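Local coordinates for protein malate Synthase (PDB 3OYZ) that catalyses the magnesium-dependent Claisen condensation of acetyl-CoA with glyoxylate and the hydrolysis of the malyl-CoA intermediate to malate and CoA in the glyoxylate cycle, at residues Thr19-Arg32 / Met58-Glu72. Numbering follows the deposited sequence.
Sequences TAVEGEDDSAKMLR and MRDEGAENIVEVISE. With ACO (acetyl coenzyme *a), chain B.
Asn65 spends both N-H groups of its buried amide on the loop ahead of helix 29-36. Its ND2 reaches Thr19 O at 3.0 Å, in the amide plane and on a carbonyl lone pair, and donates again to Ser27 OG at 2.8 Å, somewhat tilted from that plane. A first torsion of 72° sets the Ser27 hydroxyl between its own backbone N and carbonyl carbon, where it can accept from Asn65 and still donate to Glu61 OE2, 2.7 Å from OG and met from above the carboxylate plane. One small hydroxyl thus links two side chains a helical turn apart.

Charge pairing gathers at Arg32. Asp26 grips it side-on, through NE and NH2, while Glu68 OE2 takes Arg32 NH2 at 2.8 Å in the guanidinium plane, with a weaker bond from NH1. Glu72 OE1 lies 3.2 Å from Arg32 NH1, and a water bridges these two atoms. Three carboxylates ringing the edge would probably fix the rotation of the guanidinium and stabilise its charge.

Small and branched residues fill the interior. Gly62 lets Thr19 OG1 come to 3.2 Å from its CA, the hydroxyl itself being bonded to Asn50, and Ala20 CB packs on Gly62 N at 3.4 Å. Val69 CG2 fits among Ala28 CB, Leu31 CB and Arg32 CG; Thr19 CG2 meets Ile66 CD1.

Leu31 and Ile66 also cover Pro48 of strand 45-49. The loop that follows strand 13-18, and the start of helix 29-36, pack on helix 59-73, the next outer helix of the TIM barrel, beside the acetyl-CoA pocket that Met30 lines.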
ATOM      1  N   THR A  19       1.928   7.547 -34.048  1.00 43.26           N
ATOM      2  CA  THR A  19       2.977   8.065 -34.917  1.00 43.63           C
ATOM      3  C   THR A  19       2.634   7.821 -36.406  1.00 46.11           C
ATOM      4  O   THR A  19       3.237   8.435 -37.284  1.00 46.59           O
ATOM      5  CB  THR A  19       4.278   7.329 -34.624  1.00 43.04           C
ATOM      6  OG1 THR A  19       3.945   5.958 -34.842  1.00 38.19           O
ATOM      7  CG2 THR A  19       4.637   7.503 -33.144  1.00 40.66           C
ATOM      8  N   ALA A  20       1.694   6.928 -36.672  1.00 47.03           N
ATOM      9  CA  ALA A  20       1.329   6.523 -38.028  1.00 51.50           C
ATOM     10  C   ALA A  20      -0.071   5.909 -38.063  1.00 54.64           C
ATOM     11  O   ALA A  20      -0.277   4.801 -37.571  1.00 54.38           O
ATOM     12  CB  ALA A  20       2.351   5.560 -38.625  1.00 48.94           C
ATOM     13  N   VAL A  21      -1.050   6.601 -38.655  1.00 57.28           N
ATOM     14  CA  VAL A  21      -2.423   6.090 -38.693  1.00 59.86           C
ATOM     15  C   VAL A  21      -2.794   5.700 -40.128  1.00 62.85           C
ATOM     16  O   VAL A  21      -2.383   6.366 -41.073  1.00 61.30           O
ATOM     17  CB  VAL A  21      -3.403   7.136 -38.121  1.00 60.63           C
ATOM     18  CG1 VAL A  21      -4.839   6.616 -38.074  1.00 61.83           C
ATOM     19  CG2 VAL A  21      -2.962   7.531 -36.722  1.00 58.36           C
ATOM     20  N   GLU A  22      -3.508   4.593 -40.295  1.00 66.77           N
ATOM     21  CA  GLU A  22      -3.826   4.110 -41.638  1.00 72.41           C
ATOM     22  C   GLU A  22      -5.172   4.654 -42.146  1.00 75.27           C
ATOM     23  O   GLU A  22      -5.957   5.223 -41.380  1.00 75.47           O
ATOM     24  CB  GLU A  22      -3.748   2.581 -41.711  1.00 72.19           C
ATOM     25  CG  GLU A  22      -3.693   2.021 -43.147  1.00 77.35           C
ATOM     26  CD  GLU A  22      -3.088   0.616 -43.242  1.00 82.35           C
ATOM     27  OE1 GLU A  22      -3.496  -0.302 -42.486  1.00 82.73           O
ATOM     28  OE2 GLU A  22      -2.185   0.440 -44.092  1.00 83.56           O
ATOM     29  N   GLY A  23      -5.434   4.480 -43.444  1.00 78.58           N
ATOM     30  CA  GLY A  23      -6.635   5.024 -44.074  1.00 81.47           C
ATOM     31  C   GLY A  23      -6.052   6.106 -44.954  1.00 83.65           C
ATOM     32  O   GLY A  23      -5.973   5.941 -46.176  1.00 85.25           O
ATOM     33  N   GLU A  24      -5.636   7.202 -44.330  1.00 84.56           N
ATOM     34  CA  GLU A  24      -4.501   7.962 -44.845  1.00 85.46           C
ATOM     35  C   GLU A  24      -4.710   8.991 -45.960  1.00 85.17           C
ATOM     36  O   GLU A  24      -4.692   8.698 -47.163  1.00 85.95           O
ATOM     37  CB  GLU A  24      -3.382   7.003 -45.280  1.00 86.46           C
ATOM     38  CG  GLU A  24      -2.054   7.689 -45.582  1.00 88.75           C
ATOM     39  CD  GLU A  24      -1.481   7.330 -46.943  1.00 91.20           C
ATOM     40  OE1 GLU A  24      -0.620   6.423 -47.000  1.00 91.78           O
ATOM     41  OE2 GLU A  24      -1.884   7.950 -47.953  1.00 91.00           O
ATOM     42  N   ASP A  25      -4.871  10.232 -45.526  1.00 83.35           N
ATOM     43  CA  ASP A  25      -4.154  11.329 -46.158  1.00 80.46           C
ATOM     44  C   ASP A  25      -2.670  11.174 -45.749  1.00 77.19           C
ATOM     45  O   ASP A  25      -1.905  10.453 -46.399  1.00 77.21           O
ATOM     46  CB  ASP A  25      -4.739  12.665 -45.672  1.00 82.03           C
ATOM     47  CG  ASP A  25      -4.855  12.754 -44.140  1.00 84.22           C
ATOM     48  OD1 ASP A  25      -5.679  12.030 -43.536  1.00 86.84           O
ATOM     49  OD2 ASP A  25      -4.146  13.587 -43.524  1.00 87.77           O
ATOM     50  N   ASP A  26      -2.268  11.829 -44.660  1.00 71.62           N
ATOM     51  CA  ASP A  26      -0.882  11.871 -44.200  1.00 66.32           C
ATOM     52  C   ASP A  26      -0.901  11.058 -42.900  1.00 62.53           C
ATOM     53  O   ASP A  26      -1.574  11.431 -41.949  1.00 61.67           O
ATOM     54  CB  ASP A  26      -0.497  13.354 -44.073  1.00 65.60           C
ATOM     55  CG  ASP A  26       0.690  13.632 -43.161  1.00 64.27           C
ATOM     56  OD1 ASP A  26       1.730  12.949 -43.178  1.00 57.99           O
ATOM     57  OD2 ASP A  26       0.614  14.646 -42.442  1.00 62.55           O
ATOM     58  N   SER A  27      -0.250   9.900 -42.886  1.00 59.35           N
ATOM     59  CA  SER A  27      -0.158   9.075 -41.663  1.00 55.27           C
ATOM     60  C   SER A  27       0.447   9.808 -40.447  1.00 53.32           C
ATOM     61  O   SER A  27       0.045   9.543 -39.323  1.00 54.47           O
ATOM     62  CB  SER A  27       0.551   7.766 -41.997  1.00 54.11           C
ATOM     63  OG  SER A  27       1.911   8.113 -42.194  1.00 50.65           O
ATOM     64  N   ALA A  28       1.341  10.775 -40.658  1.00 50.71           N
ATOM     65  CA  ALA A  28       1.866  11.647 -39.613  1.00 50.50           C
ATOM     66  C   ALA A  28       0.978  12.768 -39.089  1.00 49.24           C
ATOM     67  O   ALA A  28       1.443  13.630 -38.342  1.00 50.63           O
ATOM     68  CB  ALA A  28       3.173  12.230 -40.047  1.00 49.92           C
ATOM     69  N   LYS A  29      -0.292  12.774 -39.475  1.00 51.29           N
ATOM     70  CA  LYS A  29      -1.144  13.937 -39.270  1.00 51.69           C
ATOM     71  C   LYS A  29      -1.269  14.225 -37.764  1.00 51.29           C
ATOM     72  O   LYS A  29      -1.019  15.335 -37.303  1.00 49.72           O
ATOM     73  CB  LYS A  29      -2.540  13.712 -39.878  1.00 52.88           C
ATOM     74  CG  LYS A  29      -3.449  14.960 -39.684  1.00 58.81           C
ATOM     75  CD  LYS A  29      -4.953  14.659 -39.586  1.00 66.60           C
ATOM     76  CE  LYS A  29      -5.420  13.702 -40.698  1.00 69.88           C
ATOM     77  NZ  LYS A  29      -6.679  12.970 -40.363  1.00 71.66           N
ATOM     78  N   MET A  30      -1.567  13.200 -36.970  1.00 50.45           N
ATOM     79  CA  MET A  30      -1.573  13.433 -35.513  1.00 49.11           C
ATOM     80  C   MET A  30      -0.285  13.965 -34.908  1.00 45.45           C
ATOM     81  O   MET A  30      -0.368  14.820 -34.044  1.00 47.24           O
ATOM     82  CB  MET A  30      -2.088  12.220 -34.759  1.00 48.00           C
ATOM     83  CG  MET A  30      -3.366  11.713 -35.369  1.00 53.56           C
ATOM     84  SD  MET A  30      -4.334  11.033 -34.018  1.00 63.44           S
ATOM     85  CE  MET A  30      -4.739   9.482 -34.759  1.00 58.75           C
ATOM     86  N   LEU A  31       0.889  13.558 -35.368  1.00 44.81           N
ATOM     87  CA  LEU A  31       2.110  14.166 -34.873  1.00 44.88           C
ATOM     88  C   LEU A  31       2.360  15.608 -35.287  1.00 45.66           C
ATOM     89  O   LEU A  31       2.909  16.427 -34.504  1.00 47.05           O
ATOM     90  CB  LEU A  31       3.312  13.325 -35.323  1.00 45.97           C
ATOM     91  CG  LEU A  31       3.448  11.840 -34.992  1.00 47.38           C
ATOM     92  CD1 LEU A  31       4.709  11.301 -35.611  1.00 45.80           C
ATOM     93  CD2 LEU A  31       3.382  11.578 -33.461  1.00 48.50           C
ATOM     94  N   ARG A  32       2.037  15.916 -36.553  1.00 46.29           N
ATOM     95  CA  ARG A  32       2.249  17.285 -37.077  1.00 46.75           C
ATOM     96  C   ARG A  32       1.390  18.242 -36.296  1.00 44.30           C
ATOM     97  O   ARG A  32       1.832  19.296 -35.915  1.00 44.37           O
ATOM     98  CB  ARG A  32       1.954  17.398 -38.589  1.00 47.88           C
ATOM     99  CG  ARG A  32       2.733  16.401 -39.431  1.00 47.36           C
ATOM    100  CD  ARG A  32       2.982  16.902 -40.874  1.00 52.29           C
ATOM    101  NE  ARG A  32       3.156  15.763 -41.758  1.00 42.90           N
ATOM    102  CZ  ARG A  32       4.350  15.347 -42.139  1.00 36.71           C
ATOM    103  NH1 ARG A  32       5.431  16.047 -41.840  1.00 44.10           N
ATOM    104  NH2 ARG A  32       4.409  14.301 -42.921  1.00 44.95           N
ATOM    105  N   MET A  58       1.882  -0.788 -38.705  1.00 49.52           N
ATOM    106  CA  MET A  58       2.192   0.614 -38.936  1.00 47.12           C
ATOM    107  C   MET A  58       3.426   1.204 -38.261  1.00 45.61           C
ATOM    108  O   MET A  58       3.705   2.399 -38.425  1.00 44.00           O
ATOM    109  CB  MET A  58       0.990   1.505 -38.619  1.00 46.51           C
ATOM    110  CG  MET A  58      -0.259   1.263 -39.465  1.00 53.90           C
ATOM    111  SD  MET A  58      -0.030   1.995 -41.122  1.00 59.98           S
ATOM    112  CE  MET A  58       1.299   1.062 -41.913  1.00 62.97           C
ATOM    113  N   ARG A  59       4.189   0.390 -37.527  1.00 44.76           N
ATOM    114  CA  ARG A  59       5.199   0.931 -36.610  1.00 43.33           C
ATOM    115  C   ARG A  59       6.500   1.230 -37.304  1.00 42.97           C
ATOM    116  O   ARG A  59       7.241   2.122 -36.902  1.00 41.11           O
ATOM    117  CB  ARG A  59       5.477  -0.060 -35.455  1.00 46.12           C
ATOM    118  CG  ARG A  59       4.346   0.016 -34.413  1.00 44.12           C
ATOM    119  CD  ARG A  59       4.496  -1.135 -33.349  1.00 50.90           C
ATOM    120  NE  ARG A  59       3.426  -0.939 -32.375  1.00 48.43           N
ATOM    121  CZ  ARG A  59       2.898  -1.861 -31.594  1.00 47.20           C
ATOM    122  NH1 ARG A  59       3.419  -3.066 -31.577  1.00 46.48           N
ATOM    123  NH2 ARG A  59       1.901  -1.535 -30.778  1.00 44.39           N
ATOM    124  N   ASP A  60       6.796   0.488 -38.369  1.00 44.60           N
ATOM    125  CA  ASP A  60       7.944   0.899 -39.167  1.00 46.83           C
ATOM    126  C   ASP A  60       7.774   2.255 -39.843  1.00 45.68           C
ATOM    127  O   ASP A  60       8.682   3.090 -39.830  1.00 44.99           O
ATOM    128  CB  ASP A  60       8.265  -0.199 -40.176  1.00 49.28           C
ATOM    129  CG  ASP A  60       8.928  -1.400 -39.498  1.00 57.18           C
ATOM    130  OD1 ASP A  60       8.753  -2.533 -39.984  1.00 61.93           O
ATOM    131  OD2 ASP A  60       9.577  -1.237 -38.435  1.00 62.02           O
ATOM    132  N   GLU A  61       6.567   2.510 -40.326  1.00 47.40           N
ATOM    133  CA  GLU A  61       6.268   3.819 -40.928  1.00 47.17           C
ATOM    134  C   GLU A  61       6.186   4.877 -39.831  1.00 45.76           C
ATOM    135  O   GLU A  61       6.756   5.974 -39.950  1.00 45.13           O
ATOM    136  CB  GLU A  61       4.971   3.755 -41.736  1.00 48.55           C
ATOM    137  CG  GLU A  61       4.612   5.117 -42.386  1.00 51.71           C
ATOM    138  CD  GLU A  61       3.336   5.068 -43.242  1.00 58.41           C
ATOM    139  OE1 GLU A  61       2.695   4.012 -43.431  1.00 56.56           O
ATOM    140  OE2 GLU A  61       2.926   6.147 -43.716  1.00 61.63           O
ATOM    141  N   GLY A  62       5.621   4.474 -38.685  1.00 46.63           N
ATOM    142  CA  GLY A  62       5.659   5.342 -37.497  1.00 41.42           C
ATOM    143  C   GLY A  62       7.039   5.803 -37.110  1.00 38.65           C
ATOM    144  O   GLY A  62       7.238   6.933 -36.769  1.00 40.60           O
ATOM    145  N   ALA A  63       8.079   4.980 -37.172  1.00 41.60           N
ATOM    146  CA  ALA A  63       9.365   5.498 -36.728  1.00 39.75           C
ATOM    147  C   ALA A  63      10.001   6.465 -37.724  1.00 41.19           C
ATOM    148  O   ALA A  63      10.793   7.348 -37.349  1.00 37.34           O
ATOM    149  CB  ALA A  63      10.323   4.321 -36.493  1.00 40.40           C
ATOM    150  N   GLU A  64       9.731   6.218 -39.012  1.00 43.73           N
ATOM    151  CA  GLU A  64      10.069   7.249 -40.049  1.00 46.45           C
ATOM    152  C   GLU A  64       9.324   8.553 -39.821  1.00 43.03           C
ATOM    153  O   GLU A  64       9.958   9.614 -39.776  1.00 44.73           O
ATOM    154  CB  GLU A  64       9.899   6.722 -41.489  1.00 47.67           C
ATOM    155  CG  GLU A  64      11.073   5.797 -41.795  1.00 55.61           C
ATOM    156  CD  GLU A  64      10.731   4.760 -42.864  1.00 70.37           C
ATOM    157  OE1 GLU A  64       9.563   4.731 -43.337  1.00 74.87           O
ATOM    158  OE2 GLU A  64      11.626   3.950 -43.215  1.00 76.17           O
ATOM    159  N   ASN A  65       8.036   8.438 -39.495  1.00 43.13           N
ATOM    160  CA  ASN A  65       7.240   9.642 -39.236  1.00 42.14           C
ATOM    161  C   ASN A  65       7.813  10.414 -38.090  1.00 42.81           C
ATOM    162  O   ASN A  65       7.890  11.654 -38.145  1.00 42.08           O
ATOM    163  CB  ASN A  65       5.765   9.313 -38.971  1.00 42.43           C
ATOM    164  CG  ASN A  65       5.061   8.927 -40.231  1.00 46.75           C
ATOM    165  OD1 ASN A  65       5.693   9.043 -41.265  1.00 40.93           O
ATOM    166  ND2 ASN A  65       3.873   8.336 -40.174  1.00 46.11           N
ATOM    167  N   ILE A  66       8.224   9.680 -37.040  1.00 40.45           N
ATOM    168  CA  ILE A  66       8.893  10.343 -35.932  1.00 38.64           C
ATOM    169  C   ILE A  66      10.109  11.120 -36.358  1.00 38.44           C
ATOM    170  O   ILE A  66      10.341  12.256 -35.939  1.00 40.53           O
ATOM    171  CB  ILE A  66       9.355   9.280 -34.799  1.00 40.30           C
ATOM    172  CG1 ILE A  66       8.128   8.811 -34.036  1.00 39.64           C
ATOM    173  CG2 ILE A  66      10.331   9.967 -33.860  1.00 38.13           C
ATOM    174  CD1 ILE A  66       8.334   7.451 -33.159  1.00 40.62           C
ATOM    175  N   VAL A  67      10.982  10.500 -37.129  1.00 40.74           N
ATOM    176  CA  VAL A  67      12.162  11.250 -37.586  1.00 43.35           C
ATOM    177  C   VAL A  67      11.780  12.502 -38.419  1.00 43.45           C
ATOM    178  O   VAL A  67      12.285  13.609 -38.201  1.00 43.10           O
ATOM    179  CB  VAL A  67      13.137  10.414 -38.438  1.00 44.07           C
ATOM    180  CG1 VAL A  67      14.246  11.323 -39.051  1.00 46.59           C
ATOM    181  CG2 VAL A  67      13.789   9.326 -37.640  1.00 43.65           C
ATOM    182  N   GLU A  68      10.844  12.310 -39.333  1.00 46.56           N
ATOM    183  CA  GLU A  68      10.395  13.399 -40.246  1.00 47.97           C
ATOM    184  C   GLU A  68       9.754  14.582 -39.521  1.00 47.69           C
ATOM    185  O   GLU A  68      10.216  15.728 -39.692  1.00 49.27           O
ATOM    186  CB  GLU A  68       9.417  12.770 -41.239  1.00 49.23           C
ATOM    187  CG  GLU A  68       9.136  13.540 -42.540  1.00 57.46           C
ATOM    188  CD  GLU A  68       7.822  13.116 -43.183  1.00 64.80           C
ATOM    189  OE1 GLU A  68       7.476  11.920 -43.307  1.00 68.92           O
ATOM    190  OE2 GLU A  68       7.078  14.028 -43.588  1.00 72.30           O
ATOM    191  N   VAL A  69       8.740  14.324 -38.682  1.00 44.54           N
ATOM    192  CA  VAL A  69       8.126  15.413 -37.926  1.00 44.00           C
ATOM    193  C   VAL A  69       9.034  16.136 -36.957  1.00 43.73           C
ATOM    194  O   VAL A  69       9.036  17.382 -36.890  1.00 42.56           O
ATOM    195  CB  VAL A  69       6.858  14.997 -37.193  1.00 44.39           C
ATOM    196  CG1 VAL A  69       6.364  16.165 -36.337  1.00 43.30           C
ATOM    197  CG2 VAL A  69       5.831  14.420 -38.192  1.00 47.04           C
ATOM    198  N   ILE A  70       9.839  15.397 -36.183  1.00 40.14           N
ATOM    199  CA  ILE A  70      10.655  16.092 -35.192  1.00 39.41           C
ATOM    200  C   ILE A  70      11.786  16.866 -35.884  1.00 40.65           C
ATOM    201  O   ILE A  70      12.271  17.908 -35.402  1.00 42.49           O
ATOM    202  CB  ILE A  70      11.301  15.042 -34.153  1.00 39.35           C
ATOM    203  CG1 ILE A  70      10.179  14.394 -33.346  1.00 40.69           C
ATOM    204  CG2 ILE A  70      12.268  15.760 -33.251  1.00 35.98           C
ATOM    205  CD1 ILE A  70      10.656  13.497 -32.182  1.00 49.78           C
ATOM    206  N   SER A  71      12.279  16.259 -36.947  1.00 40.88           N
ATOM    207  CA  SER A  71      13.187  16.960 -37.876  1.00 47.98           C
ATOM    208  C   SER A  71      12.698  18.397 -38.232  1.00 47.04           C
ATOM    209  O   SER A  71      13.334  19.426 -37.935  1.00 48.16           O
ATOM    210  CB  SER A  71      13.231  16.123 -39.169  1.00 45.86           C
ATOM    211  OG  SER A  71      14.516  16.296 -39.725  1.00 54.74           O
ATOM    212  N   GLU A  72      11.489  18.433 -38.756  1.00 49.73           N
ATOM    213  CA  GLU A  72      10.872  19.669 -39.310  1.00 51.54           C
ATOM    214  C   GLU A  72      10.313  20.627 -38.267  1.00 53.30           C
ATOM    215  O   GLU A  72      10.436  21.858 -38.421  1.00 53.35           O
ATOM    216  CB  GLU A  72       9.812  19.280 -40.334  1.00 53.07           C
ATOM    217  CG  GLU A  72      10.423  18.508 -41.501  1.00 52.89           C
ATOM    218  CD  GLU A  72       9.420  17.781 -42.393  1.00 55.05           C
ATOM    219  OE1 GLU A  72       8.237  17.660 -42.038  1.00 56.43           O
ATOM    220  OE2 GLU A  72       9.791  17.275 -43.481  1.00 56.12           O
TER
HETATM  221  N1A ACO B 434      -2.393  13.432 -30.605  1.00 53.78           N
HETATM  222  C2A ACO B 434      -2.531  14.340 -31.591  1.00 55.80           C
HETATM  223  N3A ACO B 434      -3.745  14.789 -31.952  1.00 55.93           N
HETATM  224  C4A ACO B 434      -4.897  14.355 -31.379  1.00 51.48           C
HETATM  225  C5A ACO B 434      -4.776  13.360 -30.291  1.00 52.58           C
HETATM  226  C6A ACO B 434      -3.429  12.871 -29.940  1.00 49.84           C
HETATM  227  N6A ACO B 434      -3.368  11.921 -28.969  1.00 41.53           N
HETATM  228  N7A ACO B 434      -6.013  13.068 -29.869  1.00 51.44           N
HETATM  229  C8A ACO B 434      -6.867  13.792 -30.631  1.00 52.36           C
HETATM  230  N9A ACO B 434      -6.209  14.588 -31.485  1.00 54.36           N
HETATM  231  C1B ACO B 434      -6.888  15.527 -32.435  1.00 55.72           C
HETATM  232  C2B ACO B 434      -8.140  14.835 -32.957  1.00 56.80           C
HETATM  233  O2B ACO B 434      -7.786  14.027 -34.078  1.00 53.85           O
HETATM  234  C3B ACO B 434      -9.059  15.995 -33.287  1.00 57.48           C
HETATM  235  O3B ACO B 434      -8.531  16.466 -34.531  1.00 66.57           O
HETATM  236  P3B ACO B 434      -9.351  17.326 -35.672  1.00 68.62           P
HETATM  237  O7A ACO B 434      -8.778  18.704 -35.379  1.00 59.08           O
HETATM  238  O8A ACO B 434     -10.784  17.042 -35.273  1.00 62.26           O
HETATM  239  O9A ACO B 434      -8.996  16.728 -37.015  1.00 63.28           O
HETATM  240  C4B ACO B 434      -8.734  16.983 -32.179  1.00 60.24           C
HETATM  241  O4B ACO B 434      -7.372  16.727 -31.805  1.00 61.14           O
HETATM  242  C5B ACO B 434      -9.602  16.756 -30.947  1.00 59.85           C
HETATM  243  O5B ACO B 434      -9.760  15.343 -30.805  1.00 57.79           O
HETATM  244  P1A ACO B 434     -10.838  14.696 -29.808  1.00 61.45           P
HETATM  245  O1A ACO B 434     -12.264  14.908 -30.202  1.00 64.37           O
HETATM  246  O2A ACO B 434     -10.482  15.269 -28.467  1.00 62.49           O
HETATM  247  O3A ACO B 434     -10.632  13.110 -29.731  1.00 61.06           O
HETATM  248  P2A ACO B 434     -11.081  12.128 -30.915  1.00 60.67           P
HETATM  249  O4A ACO B 434     -10.573  12.919 -32.077  1.00 59.23           O
HETATM  250  O5A ACO B 434     -12.456  11.600 -30.564  1.00 59.56           O
HETATM  251  O6A ACO B 434     -10.171  10.787 -30.777  1.00 60.87           O
HETATM  252  CBP ACO B 434      -8.754   9.126 -29.643  1.00 52.29           C
HETATM  253  CCP ACO B 434      -9.996  10.023 -29.574  1.00 52.71           C
HETATM  254  CDP ACO B 434      -8.854   8.146 -30.811  1.00 50.23           C
HETATM  255  CEP ACO B 434      -8.732   8.305 -28.360  1.00 53.70           C
HETATM  256  CAP ACO B 434      -7.459   9.923 -29.842  1.00 47.03           C
HETATM  257  OAP ACO B 434      -7.540  10.976 -28.892  1.00 44.25           O
HETATM  258  C9P ACO B 434      -6.193   9.135 -29.572  1.00 51.07           C
HETATM  259  O9P ACO B 434      -5.828   8.263 -30.367  1.00 51.97           O
HETATM  260  N8P ACO B 434      -5.542   9.423 -28.432  1.00 50.03           N
HETATM  261  C7P ACO B 434      -4.308   8.714 -28.118  1.00 48.96           C
HETATM  262  C6P ACO B 434      -4.531   7.260 -27.675  1.00 49.60           C
HETATM  263  C5P ACO B 434      -3.188   6.798 -27.138  1.00 46.12           C
HETATM  264  O5P ACO B 434      -2.236   7.576 -27.125  1.00 45.07           O
HETATM  265  N4P ACO B 434      -3.159   5.558 -26.652  1.00 46.02           N
HETATM  266  C3P ACO B 434      -1.992   4.935 -26.052  1.00 43.71           C
HETATM  267  C2P ACO B 434      -1.630   5.578 -24.710  1.00 44.36           C
HETATM  268  S1P ACO B 434      -2.607   4.587 -23.618  1.00 49.96           S
HETATM  269  C   ACO B 434      -1.831   3.119 -23.337  1.00 49.65           C
HETATM  270  O   ACO B 434      -0.931   2.691 -24.033  1.00 49.96           O
HETATM  271  CH3 ACO B 434      -2.343   2.301 -22.192  1.00 48.62           C
HETATM  272  O   HOH W   1       5.980  18.144 -40.111  1.00 65.00           O